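PDB 3PEF: 6-phosphogluconate dehydrogenase, NAD-binding from Geobacter metallireducens, which binds NADP+ and reduces succinic semialdehyde, acting as a gamma-hydroxybutyrate dehydrogenase of the beta-hydroxyacid dehydrogenase family. Local coordinates for residues S1-F6 against E56-T61; A63-P68 against R89-M94. The protein carries 2 engineered substitutions. All coordinates share one frame; numbering follows the deposited sequence.

Interaction 1 (S1-F6 against E56-T61); sequences SQKFGF and ESCPVT. Engineered in segment 1-6: S1 (natural residue Met).
Strands 3-7 and 60-63 run parallel as neighbours in the Rossmann fold that binds NADP. G5 N donates to V60 O at 2.9 Å. The bond is nearly straight (170°) and lies in the plane of the carbonyl. V60 O also meets the edge of the F4 ring in its plane. F4 and V60 lie side by side and point the same way, with CD1 of F4 4.1 Å from CB of V60. L20 of helix 11-22 and F62 also pack on F4.

K3 sits at the more open end of the pair. Its CG is anti to the backbone N, and the chain stays extended until it bends at chi4 (66°). CB and CG cross P59 at about a right angle, each 4.1 Å from CD of P59. CD then meets the carbonyl O of S57 at 3.8 Å. CE lies 4.1 Å from SG of C58. NZ stays beside S57 O without a hydrogen bond to it. An alanine here would keep the CB contact with P59 but would probably lose the cover that CG gives the ring and CE gives C58 SG.

C58 turns SG over the backbone of G5, 3.4 Å from G5 N. Glycine suits this spot: a CB on G5 would fall only 2.3 Å from OG1 of T61.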
loop_
_atom_site.group_PDB
_atom_site.type_symbol
_atom_site.label_atom_id
_atom_site.label_comp_id
_atom_site.label_asym_id
_atom_site.label_seq_id
_atom_site.Cartn_x
_atom_site.Cartn_y
_atom_site.Cartn_z
ATOM N N SER A 1 18.797 -33.533 35.354
ATOM C CA SER A 1 20.244 -33.628 35.554
ATOM C C SER A 1 20.990 -32.612 34.697
ATOM O O SER A 1 21.803 -31.837 35.199
ATOM C CB SER A 1 20.735 -35.038 35.226
ATOM O OG SER A 1 22.151 -35.109 35.282
ATOM N N GLN A 2 20.707 -32.657 33.398
ATOM C CA GLN A 2 21.215 -31.719 32.399
ATOM C C GLN A 2 21.471 -30.300 32.910
ATOM O O GLN A 2 20.665 -29.738 33.646
ATOM C CB GLN A 2 20.202 -31.627 31.254
ATOM C CG GLN A 2 20.303 -32.714 30.207
ATOM C CD GLN A 2 21.060 -32.244 28.983
ATOM O OE1 GLN A 2 20.940 -32.820 27.902
ATOM N NE2 GLN A 2 21.839 -31.178 29.146
ATOM N N LYS A 3 22.583 -29.713 32.481
ATOM C CA LYS A 3 22.895 -28.321 32.800
ATOM C C LYS A 3 22.729 -27.434 31.568
ATOM O O LYS A 3 23.352 -27.694 30.536
ATOM C CB LYS A 3 24.326 -28.235 33.326
ATOM C CG LYS A 3 24.767 -26.862 33.791
ATOM C CD LYS A 3 26.145 -26.974 34.457
ATOM C CE LYS A 3 26.701 -25.621 34.864
ATOM N NZ LYS A 3 25.898 -24.988 35.936
ATOM N N PHE A 4 21.885 -26.400 31.677
ATOM C CA PHE A 4 21.667 -25.425 30.598
ATOM C C PHE A 4 21.857 -23.978 31.053
ATOM O O PHE A 4 21.508 -23.625 32.180
ATOM C CB PHE A 4 20.243 -25.527 30.029
ATOM C CG PHE A 4 19.940 -26.829 29.342
ATOM C CD1 PHE A 4 20.604 -27.184 28.176
ATOM C CD2 PHE A 4 18.954 -27.671 29.832
ATOM C CE1 PHE A 4 20.310 -28.375 27.517
ATOM C CE2 PHE A 4 18.650 -28.880 29.178
ATOM C CZ PHE A 4 19.334 -29.228 28.031
ATOM N N GLY A 5 22.383 -23.142 30.161
ATOM C CA GLY A 5 22.382 -21.702 30.365
ATOM C C GLY A 5 21.145 -21.075 29.727
ATOM O O GLY A 5 20.624 -21.593 28.736
ATOM N N PHE A 6 20.653 -19.970 30.283
ATOM C CA PHE A 6 19.570 -19.249 29.622
ATOM C C PHE A 6 19.730 -17.737 29.751
ATOM O O PHE A 6 19.883 -17.190 30.845
ATOM C CB PHE A 6 18.179 -19.712 30.086
ATOM C CG PHE A 6 17.096 -19.542 29.033
ATOM C CD1 PHE A 6 16.482 -20.655 28.459
ATOM C CD2 PHE A 6 16.694 -18.275 28.622
ATOM C CE1 PHE A 6 15.490 -20.516 27.493
ATOM C CE2 PHE A 6 15.714 -18.118 27.641
ATOM C CZ PHE A 6 15.098 -19.237 27.077
ATOM N N GLU A 56 30.412 -19.537 30.049
ATOM C CA GLU A 56 31.646 -20.105 30.591
ATOM C C GLU A 56 31.343 -21.435 31.238
ATOM O O GLU A 56 32.144 -22.367 31.175
ATOM C CB GLU A 56 32.263 -19.186 31.656
ATOM C CG GLU A 56 33.122 -18.072 31.126
ATOM C CD GLU A 56 34.500 -18.543 30.676
ATOM O OE1 GLU A 56 34.863 -19.714 30.943
ATOM O OE2 GLU A 56 35.216 -17.728 30.052
ATOM N N SER A 57 30.170 -21.517 31.857
ATOM C CA SER A 57 29.907 -22.586 32.801
ATOM C C SER A 57 28.869 -23.601 32.346
ATOM O O SER A 57 28.678 -24.607 33.019
ATOM C CB SER A 57 29.488 -21.997 34.152
ATOM O OG SER A 57 28.260 -21.305 34.032
ATOM N N CYS A 58 28.199 -23.343 31.221
ATOM C CA CYS A 58 27.183 -24.263 30.708
ATOM C C CYS A 58 27.595 -24.867 29.370
ATOM O O CYS A 58 28.191 -24.190 28.543
ATOM C CB CYS A 58 25.823 -23.564 30.577
ATOM S SG CYS A 58 25.190 -22.904 32.146
ATOM N N PRO A 59 27.288 -26.156 29.160
ATOM C CA PRO A 59 27.645 -26.834 27.909
ATOM C C PRO A 59 26.817 -26.297 26.738
ATOM O O PRO A 59 27.329 -26.169 25.635
ATOM C CB PRO A 59 27.272 -28.291 28.184
ATOM C CG PRO A 59 27.078 -28.385 29.667
ATOM C CD PRO A 59 26.622 -27.060 30.114
ATOM N N VAL A 60 25.550 -25.984 26.999
ATOM C CA VAL A 60 24.643 -25.436 26.002
ATOM C C VAL A 60 23.861 -24.295 26.634
ATOM O O VAL A 60 23.312 -24.456 27.728
ATOM C CB VAL A 60 23.622 -26.494 25.552
ATOM C CG1 VAL A 60 22.621 -25.880 24.588
ATOM C CG2 VAL A 60 24.346 -27.691 24.929
ATOM N N THR A 61 23.805 -23.150 25.954
ATOM C CA THR A 61 23.073 -21.984 26.464
ATOM C C THR A 61 22.060 -21.492 25.432
ATOM O O THR A 61 22.386 -21.341 24.249
ATOM C CB THR A 61 24.034 -20.821 26.830
ATOM O OG1 THR A 61 24.916 -21.240 27.886
ATOM C CG2 THR A 61 23.238 -19.596 27.292
#

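Interaction 2 (A63-P68 against R89-M94); sequences AMLADP and RGYVDM. With NAP (NADP nicotinamide-adenine-dinucleotide phosphate), chain I.
A63 is the tight point of this contact. Its backbone bonds to V92 in strand 90-93 and to M94 just after it. A63 N donates to V92 O at 3.0 Å, approaching from above the carbonyl plane. M94 N donates to A63 O at 2.7 Å, this time in the carbonyl plane. CB of A63 presses on the tip of Y91, 3.2 Å from OH and 3.8 Å from CZ, and meets the ring obliquely. Y91 reaches it because its CG is anti to the backbone N (chi1 -173°). F116 and V74 also touch Y91.

D93 lies on the same face of the sheet as A63. Its OD1 comes near A63 O, but both are acceptors; OD1 bonds instead to S95 OG. The same hydroxyl is hydrogen-bonded to L65 N, so S95 ties the two segments together.

M64 bends at chi2 (52°) and carries SD to within 3.2 Å of M94 O. Its CE goes on to O4D of the nicotinamide ribose of NADP, at 3.3 Å. This is the Rossmann fold: the dinucleotide lies across the C-terminal ends of the parallel strands, and the loop after strand 60-63 touches it. L65 O and A66 O each lie 2.9 Å from O3D of the same ribose. A66 N makes a weak bond to O4B of the adenosine ribose, and CD2 of L65 packs against the adenosine.

Beyond L65 the segments part. A66, D67 and P68 touch nothing of 89-94. D67 is partly exposed and caps helix 68-76, with OD1 on A70 N, while OD2 is hydrogen-bonded to a glycerol, probably from the crystallisation liquor. At the far end R89 is also partly exposed and forms a salt bridge with E87.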
loop_
_atom_site.group_PDB
_atom_site.type_symbol
_atom_site.label_atom_id
_atom_site.label_comp_id
_atom_site.label_asym_id
_atom_site.label_seq_id
_atom_site.Cartn_x
_atom_site.Cartn_y
_atom_site.Cartn_z
ATOM N N ALA A 63 19.328 -18.484 24.141
ATOM C CA ALA A 63 19.087 -17.041 24.260
ATOM C C ALA A 63 17.763 -16.677 23.616
ATOM O O ALA A 63 17.428 -17.190 22.544
ATOM C CB ALA A 63 20.214 -16.241 23.624
ATOM N N MET A 64 17.017 -15.792 24.271
ATOM C CA MET A 64 15.697 -15.376 23.793
ATOM C C MET A 64 15.555 -13.866 23.955
ATOM O O MET A 64 14.929 -13.387 24.899
ATOM C CB MET A 64 14.578 -16.124 24.553
ATOM C CG MET A 64 13.210 -16.046 23.872
ATOM S SD MET A 64 13.344 -16.564 22.131
ATOM C CE MET A 64 11.654 -17.073 21.802
ATOM N N LEU A 65 16.149 -13.129 23.022
ATOM C CA LEU A 65 16.287 -11.683 23.106
ATOM C C LEU A 65 15.379 -10.966 22.102
ATOM O O LEU A 65 14.919 -11.570 21.136
ATOM C CB LEU A 65 17.755 -11.316 22.857
ATOM C CG LEU A 65 18.661 -11.982 23.896
ATOM C CD1 LEU A 65 20.131 -11.879 23.530
ATOM C CD2 LEU A 65 18.386 -11.409 25.304
ATOM N N ALA A 66 15.157 -9.673 22.325
ATOM C CA ALA A 66 14.189 -8.890 21.557
ATOM C C ALA A 66 14.404 -8.856 20.052
ATOM O O ALA A 66 13.470 -9.097 19.291
ATOM C CB ALA A 66 14.118 -7.449 22.087
ATOM N N ASP A 67 15.610 -8.488 19.624
ATOM C CA ASP A 67 15.826 -8.110 18.224
ATOM C C ASP A 67 17.303 -8.220 17.835
ATOM O O ASP A 67 18.128 -8.549 18.674
ATOM C CB ASP A 67 15.294 -6.692 17.955
ATOM C CG ASP A 67 15.904 -5.640 18.875
ATOM O OD1 ASP A 67 16.770 -5.987 19.715
ATOM O OD2 ASP A 67 15.516 -4.454 18.756
ATOM N N PRO A 68 17.632 -7.977 16.558
ATOM C CA PRO A 68 19.040 -8.097 16.150
ATOM C C PRO A 68 19.992 -7.239 17.003
ATOM O O PRO A 68 21.062 -7.724 17.351
ATOM C CB PRO A 68 19.023 -7.637 14.689
ATOM C CG PRO A 68 17.636 -8.035 14.209
ATOM C CD PRO A 68 16.726 -7.824 15.401
ATOM N N ARG A 89 31.721 -25.461 23.817
ATOM C CA ARG A 89 30.443 -25.145 24.454
ATOM C C ARG A 89 29.539 -24.498 23.410
ATOM O O ARG A 89 30.027 -23.809 22.506
ATOM C CB ARG A 89 30.645 -24.241 25.682
ATOM C CG ARG A 89 31.463 -24.922 26.784
ATOM C CD ARG A 89 31.511 -24.095 28.075
ATOM N NE ARG A 89 32.285 -22.861 27.920
ATOM C CZ ARG A 89 33.608 -22.799 27.975
ATOM N NH1 ARG A 89 34.313 -23.909 28.174
ATOM N NH2 ARG A 89 34.230 -21.632 27.839
ATOM N N GLY A 90 28.230 -24.737 23.518
ATOM C CA GLY A 90 27.293 -24.330 22.484
ATOM C C GLY A 90 26.424 -23.134 22.848
ATOM O O GLY A 90 26.052 -22.940 24.017
ATOM N N TYR A 91 26.118 -22.323 21.838
ATOM C CA TYR A 91 25.238 -21.172 21.991
ATOM C C TYR A 91 24.079 -21.341 21.017
ATOM O O TYR A 91 24.280 -21.477 19.810
ATOM C CB TYR A 91 25.993 -19.877 21.691
ATOM C CG TYR A 91 25.218 -18.597 21.988
ATOM C CD1 TYR A 91 25.006 -17.634 20.998
ATOM C CD2 TYR A 91 24.698 -18.359 23.258
ATOM C CE1 TYR A 91 24.308 -16.443 21.275
ATOM C CE2 TYR A 91 24.008 -17.186 23.548
ATOM C CZ TYR A 91 23.820 -16.227 22.561
ATOM O OH TYR A 91 23.125 -15.074 22.870
ATOM N N VAL A 92 22.867 -21.359 21.548
ATOM C CA VAL A 92 21.678 -21.549 20.722
ATOM C C VAL A 92 20.817 -20.285 20.779
ATOM O O VAL A 92 20.084 -20.068 21.747
ATOM C CB VAL A 92 20.833 -22.745 21.214
ATOM C CG1 VAL A 92 19.597 -22.918 20.336
ATOM C CG2 VAL A 92 21.668 -24.038 21.240
ATOM N N ASP A 93 20.925 -19.430 19.774
ATOM C CA ASP A 93 20.153 -18.188 19.782
ATOM C C ASP A 93 18.763 -18.405 19.199
ATOM O O ASP A 93 18.611 -18.746 18.012
ATOM C CB ASP A 93 20.879 -17.048 19.047
ATOM C CG ASP A 93 20.333 -15.655 19.429
ATOM O OD1 ASP A 93 19.246 -15.565 20.043
ATOM O OD2 ASP A 93 21.002 -14.647 19.132
ATOM N N MET A 94 17.755 -18.208 20.040
ATOM C CA MET A 94 16.358 -18.448 19.654
ATOM C C MET A 94 15.593 -17.148 19.388
ATOM O O MET A 94 14.378 -17.149 19.120
ATOM C CB MET A 94 15.661 -19.318 20.702
ATOM C CG MET A 94 16.466 -20.574 21.033
ATOM S SD MET A 94 15.686 -21.670 22.250
ATOM C CE MET A 94 14.280 -22.343 21.326
HETATM P PA NAP I . 10.130 -9.359 25.629
HETATM O O1A NAP I . 10.024 -7.912 25.340
HETATM O O2A NAP I . 9.267 -9.847 26.721
HETATM O O5B NAP I . 11.650 -9.746 25.951
HETATM C C5B NAP I . 12.707 -9.127 25.269
HETATM C C4B NAP I . 13.989 -9.603 25.928
HETATM O O4B NAP I . 15.081 -9.030 25.241
HETATM C C3B NAP I . 14.082 -9.124 27.374
HETATM O O3B NAP I . 14.737 -10.154 28.077
HETATM C C2B NAP I . 14.999 -7.924 27.265
HETATM O O2B NAP I . 15.723 -7.618 28.429
HETATM C C1B NAP I . 15.935 -8.419 26.178
HETATM N N9A NAP I . 16.701 -7.309 25.593
HETATM C C8A NAP I . 16.209 -6.309 24.792
HETATM N N7A NAP I . 17.231 -5.480 24.476
HETATM C C5A NAP I . 18.352 -5.931 25.073
HETATM C C6A NAP I . 19.656 -5.466 25.058
HETATM N N6A NAP I . 19.962 -4.371 24.374
HETATM N N1A NAP I . 20.615 -6.136 25.770
HETATM C C2A NAP I . 20.283 -7.276 26.481
HETATM N N3A NAP I . 18.981 -7.741 26.482
HETATM C C4A NAP I . 18.036 -7.080 25.781
HETATM O O3 NAP I . 9.761 -10.112 24.276
HETATM P PN NAP I . 9.610 -11.657 23.963
HETATM O O1N NAP I . 8.288 -11.903 23.364
HETATM O O2N NAP I . 10.037 -12.481 25.111
HETATM O O5D NAP I . 10.728 -11.640 22.803
HETATM C C5D NAP I . 11.859 -12.470 22.772
HETATM C C4D NAP I . 12.039 -12.909 21.320
HETATM O O4D NAP I . 11.103 -13.892 20.949
HETATM C C3D NAP I . 11.787 -11.774 20.348
HETATM O O3D NAP I . 12.742 -11.943 19.323
HETATM C C2D NAP I . 10.374 -12.013 19.837
HETATM O O2D NAP I . 10.220 -11.484 18.550
HETATM C C1D NAP I . 10.369 -13.521 19.798
HETATM N N1N NAP I . 9.064 -14.216 19.852
HETATM C C2N NAP I . 8.044 -13.734 20.619
HETATM C C3N NAP I . 6.839 -14.428 20.703
HETATM C C7N NAP I . 5.740 -13.921 21.588
HETATM O O7N NAP I . 4.456 -14.352 21.298
HETATM N N7N NAP I . 5.954 -13.073 22.607
HETATM C C4N NAP I . 6.663 -15.626 20.003
HETATM C C5N NAP I . 7.723 -16.123 19.247
HETATM C C6N NAP I . 8.927 -15.420 19.189
HETATM P P2B NAP I . 15.062 -6.736 29.629
HETATM O O1X NAP I . 16.239 -6.179 30.416
HETATM O O2X NAP I . 14.242 -5.644 29.022
HETATM O O3X NAP I . 14.183 -7.611 30.478
#

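In the fold
Interaction 1 closes before interaction 2 opens along the chain, and their centres are 13 Å apart. Strand 60-63 joins them. It pairs with strand 3-7 in interaction 1 and with strand 90-93 in interaction 2, so these three strands are consecutive in one sheet. Two probable backbone hydrogen bonds link the contacts directly: P59 O to G90 N and T61 O to V92 N, both 2.7 Å. Interaction 1 lies farther from the centre of the chain. Interaction 2 lies where strand 60-63 ends and its loop meets NADP. Interaction 1 belongs to the sheet itself, and only interaction 2 touches the cofactor, through the loop after strand 60-63.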